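Local coordinates for protein walker-Type ATPase (Pyrococcus abyssi, PDB 2QEN) that binds ADP with magnesium in its P-loop ATPase domain and is probably an ATP-binding ATPase, though its cellular role is unknown, at residues A[72-75]-A[76-80]; A[137-140]-A[141-144]. The protein carries 1 engineered substitution. All coordinates share one frame; numbering follows the deposited sequence.

Interaction 1: A[72-75]-A[76-80]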
loop_
_atom_site.group_PDB
_atom_site.type_symbol
_atom_site.label_atom_id
_atom_site.label_comp_id
_atom_site.label_asym_id
_atom_site.label_seq_id
_atom_site.Cartn_x
_atom_site.Cartn_y
_atom_site.Cartn_z
ATOM N N ILE A 72 -12.912 -13.189 -0.621
ATOM C CA ILE A 72 -12.200 -13.831 0.496
ATOM C C ILE A 72 -13.187 -14.474 1.472
ATOM O O ILE A 72 -14.131 -13.824 1.938
ATOM C CB ILE A 72 -11.300 -12.823 1.304
ATOM C CG1 ILE A 72 -10.377 -12.011 0.376
ATOM C CG2 ILE A 72 -10.493 -13.558 2.371
ATOM C CD1 ILE A 72 -9.960 -10.648 0.924
ATOM N N THR A 73 -12.957 -15.744 1.795
ATOM C CA THR A 73 -13.781 -16.444 2.784
ATOM C C THR A 73 -13.066 -16.476 4.129
ATOM O O THR A 73 -11.854 -16.242 4.194
ATOM C CB THR A 73 -14.094 -17.898 2.368
ATOM O OG1 THR A 73 -12.895 -18.682 2.404
ATOM C CG2 THR A 73 -14.713 -17.952 0.970
ATOM N N ARG A 74 -13.833 -16.762 5.185
ATOM C CA ARG A 74 -13.323 -16.998 6.538
ATOM C C ARG A 74 -12.232 -18.078 6.571
ATOM O O ARG A 74 -11.158 -17.868 7.134
ATOM C CB ARG A 74 -14.483 -17.386 7.462
ATOM C CG ARG A 74 -14.125 -17.528 8.951
ATOM C CD ARG A 74 -15.299 -18.091 9.784
ATOM N NE ARG A 74 -15.870 -19.327 9.233
ATOM C CZ ARG A 74 -15.433 -20.560 9.501
ATOM N NH1 ARG A 74 -14.396 -20.752 10.308
ATOM N NH2 ARG A 74 -16.030 -21.612 8.954
ATOM N N GLU A 75 -12.500 -19.221 5.953
ATOM C CA GLU A 75 -11.544 -20.323 5.927
ATOM C C GLU A 75 -10.195 -19.939 5.304
ATOM O O GLU A 75 -9.144 -20.302 5.828
ATOM C CB GLU A 75 -12.141 -21.533 5.216
ATOM C CG GLU A 75 -11.194 -22.709 5.126
ATOM C CD GLU A 75 -11.868 -23.979 4.661
ATOM O OE1 GLU A 75 -13.120 -24.027 4.659
ATOM O OE2 GLU A 75 -11.142 -24.934 4.304
ATOM N N GLU A 76 -10.235 -19.206 4.195
ATOM C CA GLU A 76 -9.027 -18.761 3.499
ATOM C C GLU A 76 -8.207 -17.769 4.322
ATOM O O GLU A 76 -6.981 -17.880 4.395
ATOM C CB GLU A 76 -9.398 -18.143 2.147
ATOM C CG GLU A 76 -9.670 -19.166 1.046
ATOM C CD GLU A 76 -10.508 -18.615 -0.097
ATOM O OE1 GLU A 76 -10.875 -17.422 -0.051
ATOM O OE2 GLU A 76 -10.807 -19.381 -1.045
ATOM N N LEU A 77 -8.890 -16.792 4.916
ATOM C CA LEU A 77 -8.260 -15.814 5.775
ATOM C C LEU A 77 -7.595 -16.526 6.945
ATOM O O LEU A 77 -6.438 -16.264 7.260
ATOM C CB LEU A 77 -9.300 -14.818 6.307
ATOM C CG LEU A 77 -8.908 -13.357 6.616
ATOM C CD1 LEU A 77 -9.740 -12.803 7.756
ATOM C CD2 LEU A 77 -7.428 -13.114 6.895
ATOM N N ILE A 78 -8.329 -17.426 7.590
ATOM C CA ILE A 78 -7.788 -18.154 8.746
ATOM C C ILE A 78 -6.571 -19.021 8.355
ATOM O O ILE A 78 -5.548 -19.010 9.054
ATOM C CB ILE A 78 -8.887 -18.912 9.536
ATOM C CG1 ILE A 78 -9.880 -17.882 10.107
ATOM C CG2 ILE A 78 -8.267 -19.746 10.656
ATOM C CD1 ILE A 78 -10.999 -18.444 10.913
ATOM N N LYS A 79 -6.675 -19.713 7.223
ATOM C CA LYS A 79 -5.562 -20.510 6.694
ATOM C C LYS A 79 -4.306 -19.645 6.450
ATOM O O LYS A 79 -3.182 -20.100 6.696
ATOM C CB LYS A 79 -5.975 -21.265 5.411
ATOM C CG LYS A 79 -4.985 -22.347 4.956
ATOM C CD LYS A 79 -5.431 -23.043 3.654
ATOM C CE LYS A 79 -4.283 -23.839 3.013
ATOM N NZ LYS A 79 -4.669 -24.553 1.742
ATOM N N GLU A 80 -4.512 -18.411 5.974
ATOM C CA GLU A 80 -3.421 -17.426 5.770
ATOM C C GLU A 80 -2.795 -16.908 7.083
ATOM O O GLU A 80 -1.583 -16.759 7.176
ATOM C CB GLU A 80 -3.879 -16.261 4.873
ATOM C CG GLU A 80 -2.782 -15.269 4.474
ATOM C CD GLU A 80 -1.734 -15.842 3.513
ATOM O OE1 GLU A 80 -2.040 -16.795 2.749
ATOM O OE2 GLU A 80 -0.594 -15.315 3.507
#
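T73 and E76 bond to each other's backbone at the start of helix 74-84. T73 stands at the N-cap. Its hydroxyl lies between its own backbone N and carbonyl carbon (chi1 68°), which turns it toward the helix start. T73 OG1 accepts from E76 N at 3.2 Å. E76 answers in the other direction. Its CG sits beside the backbone N (chi1 -80°) and the chain runs extended beyond it, which carries the carboxylate back past the T73 hydroxyl. E76 OE1 then accepts from T73 N at 3.2 Å, and the bond is fairly straight at 166°. The N-H meets the oxygen from above the carboxylate plane. Two amides at the helix start thus receive side-chain acceptors. With an alanine in place of E76, T73 N would probably lose its side-chain acceptor and the box would be left half made.

The first turns close through the backbone: L77 N donates to T73 O, I78 N to R74 O at 2.9 Å, and K79 N to E75 O. The R74 and I78 side chains run alongside each other, with R74 CG 3.8 Å from I78 CD1. The R74 guanidinium is held mainly by the carbonyl of R109. Before the helix, I72 CG2 approaches L77 CB at 4.3 Å, and both side chains also touch L65 of helix 62-67 and Y143. The reciprocal T73–E76 pair is a capping box, a classic motif of helix N-termini, here opening helix 74-84 of the ATPase domain.

Interaction 2: A[137-140]-A[141-144]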
loop_
_atom_site.group_PDB
_atom_site.type_symbol
_atom_site.label_atom_id
_atom_site.label_comp_id
_atom_site.label_asym_id
_atom_site.label_seq_id
_atom_site.Cartn_x
_atom_site.Cartn_y
_atom_site.Cartn_z
ATOM N N ALA A 137 -5.702 -3.305 3.156
ATOM C CA ALA A 137 -6.868 -3.775 3.891
ATOM C C ALA A 137 -8.213 -3.364 3.268
ATOM O O ALA A 137 -9.266 -3.892 3.639
ATOM C CB ALA A 137 -6.772 -3.313 5.349
ATOM N N GLN A 138 -8.184 -2.447 2.303
ATOM C CA GLN A 138 -9.414 -2.065 1.601
ATOM C C GLN A 138 -10.007 -3.242 0.812
ATOM O O GLN A 138 -11.204 -3.239 0.494
ATOM C CB GLN A 138 -9.211 -0.825 0.703
ATOM C CG GLN A 138 -8.379 -1.055 -0.550
ATOM C CD GLN A 138 -6.883 -0.873 -0.325
ATOM O OE1 GLN A 138 -6.418 -0.743 0.805
ATOM N NE2 GLN A 138 -6.126 -0.861 -1.412
ATOM N N TYR A 139 -9.179 -4.246 0.503
ATOM C CA TYR A 139 -9.669 -5.444 -0.175
ATOM C C TYR A 139 -10.487 -6.362 0.730
ATOM O O TYR A 139 -11.084 -7.323 0.260
ATOM C CB TYR A 139 -8.531 -6.226 -0.832
ATOM C CG TYR A 139 -7.966 -5.549 -2.064
ATOM C CD1 TYR A 139 -8.551 -5.725 -3.306
ATOM C CD2 TYR A 139 -6.840 -4.736 -1.972
ATOM C CE1 TYR A 139 -8.032 -5.100 -4.454
ATOM C CE2 TYR A 139 -6.307 -4.107 -3.105
ATOM C CZ TYR A 139 -6.906 -4.302 -4.340
ATOM O OH TYR A 139 -6.400 -3.674 -5.452
ATOM N N LEU A 140 -10.521 -6.057 2.017
ATOM C CA LEU A 140 -11.317 -6.839 2.961
ATOM C C LEU A 140 -12.809 -6.559 2.797
ATOM O O LEU A 140 -13.636 -7.276 3.358
ATOM C CB LEU A 140 -10.856 -6.609 4.409
ATOM C CG LEU A 140 -9.419 -7.068 4.737
ATOM C CD1 LEU A 140 -9.011 -6.675 6.186
ATOM C CD2 LEU A 140 -9.198 -8.587 4.488
ATOM N N ARG A 141 -13.145 -5.540 2.005
ATOM C CA ARG A 141 -14.536 -5.276 1.624
ATOM C C ARG A 141 -15.075 -6.394 0.729
ATOM O O ARG A 141 -16.283 -6.539 0.566
ATOM C CB ARG A 141 -14.698 -3.886 0.975
ATOM C CG ARG A 141 -14.194 -3.727 -0.459
ATOM C CD ARG A 141 -14.304 -2.267 -0.891
ATOM N NE ARG A 141 -14.052 -2.035 -2.320
ATOM C CZ ARG A 141 -12.841 -1.933 -2.877
ATOM N NH1 ARG A 141 -11.742 -2.070 -2.133
ATOM N NH2 ARG A 141 -12.721 -1.703 -4.189
ATOM N N PHE A 142 -14.163 -7.200 0.188
ATOM C CA PHE A 142 -14.522 -8.368 -0.624
ATOM C C PHE A 142 -14.508 -9.673 0.201
ATOM O O PHE A 142 -14.525 -10.778 -0.348
ATOM C CB PHE A 142 -13.601 -8.475 -1.837
ATOM C CG PHE A 142 -13.698 -7.301 -2.775
ATOM C CD1 PHE A 142 -14.819 -7.132 -3.598
ATOM C CD2 PHE A 142 -12.669 -6.372 -2.848
ATOM C CE1 PHE A 142 -14.914 -6.045 -4.478
ATOM C CE2 PHE A 142 -12.742 -5.287 -3.733
ATOM C CZ PHE A 142 -13.878 -5.120 -4.549
ATOM N N TYR A 143 -14.465 -9.519 1.521
ATOM C CA TYR A 143 -14.587 -10.635 2.449
ATOM C C TYR A 143 -16.063 -10.937 2.732
ATOM O O TYR A 143 -16.857 -10.017 2.973
ATOM C CB TYR A 143 -13.858 -10.294 3.746
ATOM C CG TYR A 143 -13.972 -11.333 4.827
ATOM C CD1 TYR A 143 -15.075 -11.361 5.692
ATOM C CD2 TYR A 143 -12.969 -12.280 5.006
ATOM C CE1 TYR A 143 -15.176 -12.322 6.694
ATOM C CE2 TYR A 143 -13.056 -13.234 6.004
ATOM C CZ TYR A 143 -14.157 -13.253 6.843
ATOM O OH TYR A 143 -14.220 -14.206 7.829
ATOM N N GLY A 144 -16.418 -12.222 2.706
ATOM C CA GLY A 144 -17.771 -12.662 3.037
ATOM C C GLY A 144 -18.809 -12.194 2.037
ATOM O O GLY A 144 -18.507 -12.041 0.857
#
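Q138 O takes two donors from R141, one from the backbone and one from the side chain. R141 N reaches Q138 O in a weak bond of 3.4 Å. R141 NH1 makes the shorter bond to Q138 O, 2.9 Å, with the oxygen near the guanidinium plane and the donor above the carbonyl plane. The R141 side chain folds back to do this: CG lies between the backbone N and the carbonyl carbon (chi1 75°), and the chain runs extended to NE. F142 adds packing: its CE2 sits over the middle of the R141 guanidinium, 3.4 Å from the plane of that group.

The next two carbonyls each accept an amide three residues on. F142 N donates to Y139 O at 3.1 Å and Y143 N to L140 O at 3.0 Å. Y139 CD1 and F142 CD2 meet at 4.2 Å, their side chains crossing at a slant, and both rings also meet Y66.

The amide end of Q138 turns to other partners: NE2 donates to E136, a residue that can bind magnesium in this protein, and to E173. The first of these bonds probably steadies the E136 carboxylate. The repeated bonds to the third residue back are those of a 3-10 turn. It follows strand 130-135, which ends at D135, with E136 next, consistent with the Walker B position of a P-loop NTPase.

Overall arrangement
Interactions 1 and 2 are separate local turns of the ATPase domain, with centres 12 Å apart, and they touch directly. I72 joins them through its backbone: its N and O probably bond to F142 O and G144 N. Y143 of interaction 2 packs on R74 and L77 of helix 74-84. Both contacts are partly buried, but R74 and K79 of interaction 1 are exposed, while no touching residue of interaction 2 is. Interaction 1 satisfies helix-start amides with a hydroxyl and a carboxylate. In interaction 2 a guanidinium instead serves a backbone carbonyl. Residues 137-144 directly follow D135 and E136, which can bind magnesium; residues 72-80 lie farther off.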